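Local coordinates for 462aa long hypothetical selenium-binding protein (Sulfolobus tokodaii, PDB 2ECE), which is of unknown function, although its family is generally assigned selenium binding, and folds as a seven-bladed beta propeller, at residues R8-P16 and A84-R95; V48-S58 and D432-G440. All blocks are in the same frame, centred on the assembly; numbering follows the deposited sequence.

Both contacts sit toward the outside of a seven-bladed propeller, each centred 22 Å from the centre of the chain, with their own centres 30 Å apart and their nearest atoms about 13 Å apart, so they do not touch. Contact 1 ties the N-terminal loop 8-16 to the long loop 84-95 of the blade that starts at strand 77-78, beside the C-terminal tail held by the C86-C460 disulfide. Contact 2 joins neighbouring blades, the one that holds strands 44-49 and 60-65 and the one that ends in strand 429-438. Contact 1 relies on several bonds from one arginine; contact 2 packs mainly round a phenylalanine ring.

Contact 1: residues R8-P16 and A84-R95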
loop_
_atom_site.group_PDB
_atom_site.type_symbol
_atom_site.label_atom_id
_atom_site.label_comp_id
_atom_site.label_asym_id
_atom_site.label_seq_id
_atom_site.Cartn_x
_atom_site.Cartn_y
_atom_site.Cartn_z
ATOM N N ARG A 8 -4.414 -24.856 -14.376
ATOM C CA ARG A 8 -3.968 -23.520 -13.994
ATOM C C ARG A 8 -4.973 -22.727 -13.163
ATOM O O ARG A 8 -6.188 -22.838 -13.349
ATOM C CB ARG A 8 -3.617 -22.717 -15.243
ATOM C CG ARG A 8 -2.766 -21.496 -14.967
ATOM C CD ARG A 8 -1.383 -21.892 -14.471
ATOM N NE ARG A 8 -0.715 -22.828 -15.375
ATOM C CZ ARG A 8 0.584 -23.109 -15.328
ATOM N NH1 ARG A 8 1.357 -22.522 -14.422
ATOM N NH2 ARG A 8 1.109 -23.980 -16.182
ATOM N N ASP A 9 -4.449 -21.919 -12.249
ATOM C CA ASP A 9 -5.286 -21.097 -11.393
ATOM C C ASP A 9 -6.043 -20.109 -12.279
ATOM O O ASP A 9 -5.442 -19.376 -13.063
ATOM C CB ASP A 9 -4.422 -20.340 -10.384
ATOM C CG ASP A 9 -5.233 -19.749 -9.255
ATOM O OD1 ASP A 9 -6.184 -18.987 -9.535
ATOM O OD2 ASP A 9 -4.916 -20.047 -8.085
ATOM N N PRO A 10 -7.377 -20.088 -12.176
ATOM C CA PRO A 10 -8.180 -19.171 -12.988
ATOM C C PRO A 10 -7.991 -17.686 -12.665
ATOM O O PRO A 10 -8.416 -16.825 -13.433
ATOM C CB PRO A 10 -9.609 -19.653 -12.741
ATOM C CG PRO A 10 -9.535 -20.217 -11.353
ATOM C CD PRO A 10 -8.242 -20.993 -11.399
ATOM N N THR A 11 -7.356 -17.373 -11.539
ATOM C CA THR A 11 -7.141 -15.969 -11.201
ATOM C C THR A 11 -5.770 -15.467 -11.653
ATOM O O THR A 11 -5.410 -14.318 -11.398
ATOM C CB THR A 11 -7.306 -15.711 -9.694
ATOM O OG1 THR A 11 -6.356 -16.494 -8.967
ATOM C CG2 THR A 11 -8.721 -16.069 -9.250
ATOM N N PHE A 12 -4.997 -16.331 -12.308
ATOM C CA PHE A 12 -3.697 -15.922 -12.829
ATOM C C PHE A 12 -3.981 -15.352 -14.217
ATOM O O PHE A 12 -4.595 -16.016 -15.051
ATOM C CB PHE A 12 -2.742 -17.109 -12.972
ATOM C CG PHE A 12 -2.188 -17.624 -11.672
ATOM C CD1 PHE A 12 -2.486 -17.005 -10.459
ATOM C CD2 PHE A 12 -1.359 -18.743 -11.663
ATOM C CE1 PHE A 12 -1.969 -17.494 -9.260
ATOM C CE2 PHE A 12 -0.837 -19.237 -10.474
ATOM C CZ PHE A 12 -1.144 -18.609 -9.263
ATOM N N TYR A 13 -3.535 -14.126 -14.460
ATOM C CA TYR A 13 -3.760 -13.482 -15.745
ATOM C C TYR A 13 -2.413 -13.227 -16.409
ATOM O O TYR A 13 -1.495 -12.710 -15.775
ATOM C CB TYR A 13 -4.508 -12.160 -15.533
ATOM C CG TYR A 13 -5.595 -12.243 -14.477
ATOM C CD1 TYR A 13 -5.434 -11.617 -13.236
ATOM C CD2 TYR A 13 -6.773 -12.959 -14.710
ATOM C CE1 TYR A 13 -6.417 -11.697 -12.245
ATOM C CE2 TYR A 13 -7.768 -13.053 -13.727
ATOM C CZ TYR A 13 -7.582 -12.415 -12.494
ATOM O OH TYR A 13 -8.558 -12.492 -11.526
ATOM N N PRO A 14 -2.270 -13.593 -17.696
ATOM C CA PRO A 14 -0.995 -13.375 -18.391
ATOM C C PRO A 14 -0.647 -11.895 -18.491
ATOM O O PRO A 14 0.500 -11.497 -18.293
ATOM C CB PRO A 14 -1.246 -13.966 -19.786
ATOM C CG PRO A 14 -2.349 -14.952 -19.567
ATOM C CD PRO A 14 -3.247 -14.233 -18.593
ATOM N N SER A 15 -1.659 -11.089 -18.780
ATOM C CA SER A 15 -1.476 -9.661 -18.986
ATOM C C SER A 15 -2.538 -8.782 -18.348
ATOM O O SER A 15 -3.578 -9.266 -17.900
ATOM C CB SER A 15 -1.504 -9.387 -20.476
ATOM O OG SER A 15 -2.723 -9.882 -20.998
ATOM N N PRO A 16 -2.287 -7.464 -18.322
ATOM C CA PRO A 16 -3.214 -6.484 -17.754
ATOM C C PRO A 16 -4.573 -6.575 -18.449
ATOM O O PRO A 16 -5.616 -6.571 -17.794
ATOM C CB PRO A 16 -2.507 -5.160 -18.027
ATOM C CG PRO A 16 -1.074 -5.537 -17.836
ATOM C CD PRO A 16 -0.993 -6.826 -18.632
ATOM N N ALA A 84 3.186 -15.943 -11.641
ATOM C CA ALA A 84 3.488 -17.371 -11.768
ATOM C C ALA A 84 3.488 -17.837 -13.224
ATOM O O ALA A 84 4.041 -18.892 -13.544
ATOM C CB ALA A 84 2.485 -18.198 -10.966
ATOM N N LEU A 85 2.854 -17.059 -14.095
ATOM C CA LEU A 85 2.789 -17.395 -15.510
ATOM C C LEU A 85 4.057 -16.950 -16.234
ATOM O O LEU A 85 4.210 -17.179 -17.435
ATOM C CB LEU A 85 1.561 -16.748 -16.150
ATOM C CG LEU A 85 0.208 -17.264 -15.641
ATOM C CD1 LEU A 85 -0.917 -16.487 -16.303
ATOM C CD2 LEU A 85 0.071 -18.753 -15.941
ATOM N N CYS A 86 4.960 -16.309 -15.497
ATOM C CA CYS A 86 6.229 -15.856 -16.057
ATOM C C CYS A 86 7.096 -17.076 -16.402
ATOM O O CYS A 86 6.947 -18.143 -15.804
ATOM C CB CYS A 86 6.984 -14.999 -15.036
ATOM S SG CYS A 86 6.220 -13.401 -14.596
ATOM N N PRO A 87 8.016 -16.929 -17.368
ATOM C CA PRO A 87 8.892 -18.038 -17.761
ATOM C C PRO A 87 9.530 -18.767 -16.579
ATOM O O PRO A 87 9.615 -19.994 -16.568
ATOM C CB PRO A 87 9.923 -17.348 -18.643
ATOM C CG PRO A 87 9.069 -16.362 -19.389
ATOM C CD PRO A 87 8.189 -15.779 -18.278
ATOM N N ASN A 88 9.972 -18.007 -15.584
ATOM C CA ASN A 88 10.608 -18.587 -14.409
ATOM C C ASN A 88 9.618 -18.866 -13.280
ATOM O O ASN A 88 10.022 -19.168 -12.154
ATOM C CB ASN A 88 11.722 -17.659 -13.910
ATOM C CG ASN A 88 11.193 -16.337 -13.380
ATOM O OD1 ASN A 88 10.183 -15.821 -13.859
ATOM N ND2 ASN A 88 11.891 -15.772 -12.395
ATOM N N GLY A 89 8.327 -18.769 -13.583
ATOM C CA GLY A 89 7.315 -19.021 -12.572
ATOM C C GLY A 89 7.360 -20.446 -12.058
ATOM O O GLY A 89 7.394 -21.394 -12.845
ATOM N N LYS A 90 7.360 -20.608 -10.739
ATOM C CA LYS A 90 7.415 -21.939 -10.145
ATOM C C LYS A 90 6.154 -22.757 -10.372
ATOM O O LYS A 90 5.060 -22.211 -10.527
ATOM C CB LYS A 90 7.721 -21.854 -8.651
ATOM C CG LYS A 90 9.189 -21.609 -8.366
ATOM C CD LYS A 90 9.532 -21.973 -6.931
ATOM C CE LYS A 90 11.037 -22.115 -6.727
ATOM N NZ LYS A 90 11.780 -20.841 -6.905
ATOM N N PRO A 91 6.297 -24.092 -10.387
ATOM C CA PRO A 91 5.182 -25.011 -10.604
ATOM C C PRO A 91 4.316 -25.328 -9.390
ATOM O O PRO A 91 4.778 -25.338 -8.246
ATOM C CB PRO A 91 5.881 -26.251 -11.138
ATOM C CG PRO A 91 7.097 -26.299 -10.267
ATOM C CD PRO A 91 7.565 -24.841 -10.275
ATOM N N ASN A 92 3.048 -25.587 -9.676
ATOM C CA ASN A 92 2.053 -25.956 -8.681
ATOM C C ASN A 92 1.777 -24.991 -7.536
ATOM O O ASN A 92 1.523 -25.424 -6.413
ATOM C CB ASN A 92 2.386 -27.338 -8.110
ATOM C CG ASN A 92 2.492 -28.397 -9.188
ATOM O OD1 ASN A 92 1.632 -28.489 -10.065
ATOM N ND2 ASN A 92 3.547 -29.204 -9.129
ATOM N N ILE A 93 1.842 -23.691 -7.797
ATOM C CA ILE A 93 1.508 -22.733 -6.754
ATOM C C ILE A 93 0.188 -22.125 -7.202
ATOM O O ILE A 93 -0.063 -22.000 -8.396
ATOM C CB ILE A 93 2.581 -21.626 -6.576
ATOM C CG1 ILE A 93 2.874 -20.931 -7.905
ATOM C CG2 ILE A 93 3.837 -22.225 -5.971
ATOM C CD1 ILE A 93 3.861 -19.777 -7.777
ATOM N N GLU A 94 -0.669 -21.780 -6.252
ATOM C CA GLU A 94 -1.967 -21.208 -6.576
ATOM C C GLU A 94 -2.246 -20.013 -5.674
ATOM O O GLU A 94 -1.678 -19.916 -4.589
ATOM C CB GLU A 94 -3.060 -22.275 -6.401
ATOM C CG GLU A 94 -3.149 -22.865 -4.994
ATOM C CD GLU A 94 -4.158 -24.005 -4.882
ATOM O OE1 GLU A 94 -5.088 -24.070 -5.716
ATOM O OE2 GLU A 94 -4.031 -24.827 -3.951
ATOM N N ARG A 95 -3.097 -19.094 -6.128
ATOM C CA ARG A 95 -3.446 -17.931 -5.315
ATOM C C ARG A 95 -4.346 -18.497 -4.229
ATOM O O ARG A 95 -5.564 -18.606 -4.408
ATOM C CB ARG A 95 -4.220 -16.899 -6.136
ATOM C CG ARG A 95 -4.433 -15.578 -5.417
ATOM C CD ARG A 95 -5.522 -14.760 -6.090
ATOM N NE ARG A 95 -5.222 -14.407 -7.477
ATOM C CZ ARG A 95 -4.461 -13.383 -7.853
ATOM N NH1 ARG A 95 -3.899 -12.590 -6.946
ATOM N NH2 ARG A 95 -4.278 -13.139 -9.144
#
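T11 OG1 is gripped by two groups: it accepts from R95 NE at 2.8 Å and donates to D9 OD1 at 2.6 Å. With chi1 at 60° the hydroxyl lies between the backbone N and the carbonyl carbon of T11, and from there it meets both partners. D9 OD1 also takes the backbone N of T11 on its anti lone pair, an Asx turn laid over the type I turn D9-F12. This holds the N-terminal loop of the propeller against the connection between strands 77-78 and 97-101 of one blade. R95 reaches T11 side-on. While NE holds the hydroxyl, NH2 bonds T11 O at 2.8 Å, and both acceptors lie close to the guanidinium plane; at the carbonyl, however, the donor stands 46° above the C=O plane. The same NH2 forms a salt bridge with D457, and W78 adds a cation-pi contact. Cutting R95 back to an alanine would probably leave T11 O and the D457 carboxylate without their shared donor, and the T11 hydroxyl freer to turn. The other carboxylate oxygen of D9 works on the backbone: R95 N donates to OD2 at 2.8 Å, coming from above the carboxylate plane.

Next to these polar bonds is the F12 ring. Its CE2 touches A84 CB at 3.5 Å, and I93 O meets the ring edge. L85 packs on F12 and the chain beside it, CD1 3.8 Å from F12 CB and 3.5 Å from P14 N, CD2 sliding past the R8 chain. D9 CB, from the same loop as F12, lies 3.5 Å above the centre of one face of the F12 ring.

Contact 2: residues V48-S58 and D432-G440; sequences VDVNPKSETYS and DKEFFVDFG
Beyond strand 44-49 the chain makes two successive type I turns, N51-S54 and S54-Y57, and S58 N closes the loop back onto D49 O, which brings the CA of S58 to 5.7 Å from the CA of F435, just past the corner that segment 432-440 turns at 433-434. S58 has a left-handed backbone. Its hydroxyl stands anti to its own N (chi1 -169°), and this carries OG to the far backbone, where it accepts from F436 N at 3.0 Å in a nearly straight bond of 168°. The same OG lies over one face of the F435 ring, offset toward the rim.

Three more side chains meet the F435 ring. V50 CG2 comes obliquely to CE2 at 3.7 Å, V48 CG1 approaches the edge near CZ, and Y57 OH lies at the edge near CD2, 3.6 Å off. The Y57 ring is tilted 58° to that of F435, while P52 CA lies over the centre of one face of the Y57 ring. In the seven-bladed propeller this is a seam between adjacent blades: strand 429-438 is an edge strand of its sheet, and the turns after strand 44-49 lead into strand 60-65 of the next blade. Further along the seam V48 CG1 meets V437 CG2 tip to tip at 3.9 Å.

At the polar end, a water bridges Y57 OH (2.6 Å) and D432 OD2, donating to the carboxylate; K420 is a further hydrogen-bond partner of the phenol. D432 OD2 also accepts from F435 N at 2.8 Å, nearly in line with its C-O bond, which pins the corner. Within 48-58, D49 OD2 receives the hydroxyls of S54 and T56 from the same face of its carboxylate, and R118 supplies a salt bridge.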
loop_
_atom_site.group_PDB
_atom_site.type_symbol
_atom_site.label_atom_id
_atom_site.label_comp_id
_atom_site.label_asym_id
_atom_site.label_seq_id
_atom_site.Cartn_x
_atom_site.Cartn_y
_atom_site.Cartn_z
ATOM N N VAL A 48 -15.085 -8.795 3.816
ATOM C CA VAL A 48 -16.221 -7.976 3.419
ATOM C C VAL A 48 -16.860 -8.459 2.118
ATOM O O VAL A 48 -16.169 -8.653 1.106
ATOM C CB VAL A 48 -15.803 -6.498 3.247
ATOM C CG1 VAL A 48 -16.987 -5.669 2.781
ATOM C CG2 VAL A 48 -15.274 -5.952 4.569
ATOM N N ASP A 49 -18.180 -8.660 2.165
ATOM C CA ASP A 49 -18.942 -9.103 1.000
ATOM C C ASP A 49 -19.083 -7.860 0.148
ATOM O O ASP A 49 -19.684 -6.857 0.550
ATOM C CB ASP A 49 -20.334 -9.616 1.386
ATOM C CG ASP A 49 -21.026 -10.333 0.235
ATOM O OD1 ASP A 49 -20.843 -9.911 -0.932
ATOM O OD2 ASP A 49 -21.754 -11.319 0.498
ATOM N N VAL A 50 -18.531 -7.943 -1.049
ATOM C CA VAL A 50 -18.516 -6.816 -1.942
ATOM C C VAL A 50 -19.324 -6.969 -3.242
ATOM O O VAL A 50 -19.215 -6.144 -4.150
ATOM C CB VAL A 50 -17.016 -6.458 -2.173
ATOM C CG1 VAL A 50 -16.611 -6.592 -3.617
ATOM C CG2 VAL A 50 -16.733 -5.089 -1.612
ATOM N N ASN A 51 -20.163 -8.002 -3.292
ATOM C CA ASN A 51 -21.032 -8.314 -4.439
ATOM C C ASN A 51 -22.426 -7.706 -4.200
ATOM O O ASN A 51 -23.136 -8.128 -3.293
ATOM C CB ASN A 51 -21.171 -9.835 -4.564
ATOM C CG ASN A 51 -21.914 -10.268 -5.818
ATOM O OD1 ASN A 51 -22.782 -9.556 -6.334
ATOM N ND2 ASN A 51 -21.588 -11.463 -6.301
ATOM N N PRO A 52 -22.838 -6.723 -5.023
ATOM C CA PRO A 52 -24.141 -6.045 -4.912
ATOM C C PRO A 52 -25.363 -6.962 -4.919
ATOM O O PRO A 52 -26.407 -6.624 -4.355
ATOM C CB PRO A 52 -24.137 -5.097 -6.110
ATOM C CG PRO A 52 -22.689 -4.795 -6.284
ATOM C CD PRO A 52 -22.069 -6.159 -6.142
ATOM N N LYS A 53 -25.230 -8.120 -5.555
ATOM C CA LYS A 53 -26.331 -9.067 -5.638
ATOM C C LYS A 53 -26.449 -9.960 -4.410
ATOM O O LYS A 53 -27.461 -10.638 -4.222
ATOM C CB LYS A 53 -26.181 -9.929 -6.890
ATOM C CG LYS A 53 -26.508 -9.203 -8.190
ATOM C CD LYS A 53 -26.136 -10.042 -9.412
ATOM C CE LYS A 53 -26.692 -11.462 -9.324
ATOM N NZ LYS A 53 -28.183 -11.491 -9.252
ATOM N N SER A 54 -25.418 -9.963 -3.573
ATOM C CA SER A 54 -25.435 -10.788 -2.374
ATOM C C SER A 54 -26.324 -10.198 -1.296
ATOM O O SER A 54 -26.465 -8.981 -1.186
ATOM C CB SER A 54 -24.022 -10.956 -1.814
ATOM O OG SER A 54 -24.068 -11.623 -0.563
ATOM N N GLU A 55 -26.918 -11.069 -0.489
ATOM C CA GLU A 55 -27.781 -10.617 0.586
ATOM C C GLU A 55 -26.968 -10.069 1.758
ATOM O O GLU A 55 -27.513 -9.423 2.654
ATOM C CB GLU A 55 -28.704 -11.757 1.019
ATOM C CG GLU A 55 -29.747 -12.067 -0.057
ATOM C CD GLU A 55 -30.596 -13.281 0.248
ATOM O OE1 GLU A 55 -31.593 -13.494 -0.475
ATOM O OE2 GLU A 55 -30.269 -14.025 1.197
ATOM N N THR A 56 -25.660 -10.323 1.745
ATOM C CA THR A 56 -24.787 -9.806 2.794
ATOM C C THR A 56 -23.828 -8.778 2.195
ATOM O O THR A 56 -22.701 -8.612 2.659
ATOM C CB THR A 56 -23.981 -10.930 3.496
ATOM O OG1 THR A 56 -23.385 -11.797 2.523
ATOM C CG2 THR A 56 -24.888 -11.727 4.419
ATOM N N TYR A 57 -24.299 -8.086 1.163
ATOM C CA TYR A 57 -23.515 -7.059 0.483
ATOM C C TYR A 57 -23.161 -5.928 1.449
ATOM O O TYR A 57 -23.999 -5.493 2.237
ATOM C CB TYR A 57 -24.320 -6.513 -0.703
ATOM C CG TYR A 57 -23.725 -5.303 -1.392
ATOM C CD1 TYR A 57 -22.454 -5.348 -1.967
ATOM C CD2 TYR A 57 -24.450 -4.115 -1.494
ATOM C CE1 TYR A 57 -21.922 -4.241 -2.631
ATOM C CE2 TYR A 57 -23.931 -3.009 -2.150
ATOM C CZ TYR A 57 -22.666 -3.077 -2.717
ATOM O OH TYR A 57 -22.155 -1.978 -3.366
ATOM N N SER A 58 -21.913 -5.469 1.389
ATOM C CA SER A 58 -21.421 -4.384 2.241
ATOM C C SER A 58 -21.404 -4.732 3.728
ATOM O O SER A 58 -21.501 -3.849 4.587
ATOM C CB SER A 58 -22.258 -3.119 2.022
ATOM O OG SER A 58 -21.650 -1.994 2.636
ATOM N N ASP A 432 -19.915 6.044 -3.809
ATOM C CA ASP A 432 -21.086 5.184 -3.848
ATOM C C ASP A 432 -21.830 5.481 -2.552
ATOM O O ASP A 432 -21.261 5.368 -1.469
ATOM C CB ASP A 432 -20.692 3.711 -3.883
ATOM C CG ASP A 432 -21.869 2.810 -4.192
ATOM O OD1 ASP A 432 -22.208 2.672 -5.383
ATOM O OD2 ASP A 432 -22.468 2.254 -3.249
ATOM N N LYS A 433 -23.094 5.868 -2.667
ATOM C CA LYS A 433 -23.905 6.202 -1.501
ATOM C C LYS A 433 -24.311 4.982 -0.676
ATOM O O LYS A 433 -24.274 5.016 0.553
ATOM C CB LYS A 433 -25.166 6.956 -1.947
ATOM C CG LYS A 433 -26.077 7.386 -0.804
ATOM C CD LYS A 433 -27.485 7.679 -1.311
ATOM C CE LYS A 433 -28.422 8.073 -0.176
ATOM N NZ LYS A 433 -28.510 7.020 0.883
ATOM N N GLU A 434 -24.681 3.903 -1.358
ATOM C CA GLU A 434 -25.137 2.685 -0.697
ATOM C C GLU A 434 -24.093 1.881 0.081
ATOM O O GLU A 434 -24.371 1.405 1.185
ATOM C CB GLU A 434 -25.809 1.767 -1.722
ATOM C CG GLU A 434 -26.681 2.504 -2.735
ATOM C CD GLU A 434 -25.882 3.045 -3.913
ATOM O OE1 GLU A 434 -25.435 2.233 -4.757
ATOM O OE2 GLU A 434 -25.693 4.279 -3.994
ATOM N N PHE A 435 -22.898 1.727 -0.485
ATOM C CA PHE A 435 -21.845 0.944 0.163
ATOM C C PHE A 435 -21.127 1.638 1.320
ATOM O O PHE A 435 -20.739 2.801 1.217
ATOM C CB PHE A 435 -20.807 0.501 -0.882
ATOM C CG PHE A 435 -19.776 -0.452 -0.346
ATOM C CD1 PHE A 435 -18.648 0.020 0.324
ATOM C CD2 PHE A 435 -19.954 -1.826 -0.476
ATOM C CE1 PHE A 435 -17.706 -0.873 0.859
ATOM C CE2 PHE A 435 -19.024 -2.726 0.055
ATOM C CZ PHE A 435 -17.898 -2.248 0.723
ATOM N N PHE A 436 -20.951 0.910 2.419
ATOM C CA PHE A 436 -20.244 1.445 3.578
ATOM C C PHE A 436 -19.995 0.398 4.645
ATOM O O PHE A 436 -20.884 -0.375 4.997
ATOM C CB PHE A 436 -21.009 2.612 4.213
ATOM C CG PHE A 436 -20.189 3.400 5.206
ATOM C CD1 PHE A 436 -20.345 3.218 6.579
ATOM C CD2 PHE A 436 -19.237 4.299 4.758
ATOM C CE1 PHE A 436 -19.557 3.925 7.485
ATOM C CE2 PHE A 436 -18.443 5.012 5.651
ATOM C CZ PHE A 436 -18.601 4.827 7.015
ATOM N N VAL A 437 -18.766 0.373 5.143
ATOM C CA VAL A 437 -18.401 -0.533 6.208
ATOM C C VAL A 437 -17.817 0.335 7.309
ATOM O O VAL A 437 -16.923 1.156 7.067
ATOM C CB VAL A 437 -17.335 -1.559 5.770
ATOM C CG1 VAL A 437 -17.051 -2.526 6.910
ATOM C CG2 VAL A 437 -17.811 -2.310 4.538
ATOM N N ASP A 438 -18.364 0.175 8.503
ATOM C CA ASP A 438 -17.907 0.892 9.678
ATOM C C ASP A 438 -17.283 -0.201 10.541
ATOM O O ASP A 438 -17.958 -1.148 10.939
ATOM C CB ASP A 438 -19.104 1.560 10.366
ATOM C CG ASP A 438 -18.918 1.709 11.859
ATOM O OD1 ASP A 438 -17.778 1.954 12.310
ATOM O OD2 ASP A 438 -19.930 1.592 12.583
ATOM N N PHE A 439 -15.989 -0.085 10.806
ATOM C CA PHE A 439 -15.286 -1.100 11.581
ATOM C C PHE A 439 -15.335 -0.891 13.093
ATOM O O PHE A 439 -14.578 -1.518 13.839
ATOM C CB PHE A 439 -13.841 -1.190 11.085
ATOM C CG PHE A 439 -13.723 -1.708 9.672
ATOM C CD1 PHE A 439 -13.842 -3.070 9.402
ATOM C CD2 PHE A 439 -13.532 -0.833 8.607
ATOM C CE1 PHE A 439 -13.774 -3.551 8.095
ATOM C CE2 PHE A 439 -13.462 -1.307 7.297
ATOM C CZ PHE A 439 -13.584 -2.669 7.041
ATOM N N GLY A 440 -16.232 -0.017 13.542
ATOM C CA GLY A 440 -16.371 0.234 14.971
ATOM C C GLY A 440 -15.190 0.970 15.569
ATOM O O GLY A 440 -14.907 2.098 15.180
HETATM O O HOH W 1 -23.806 -0.028 -3.801
#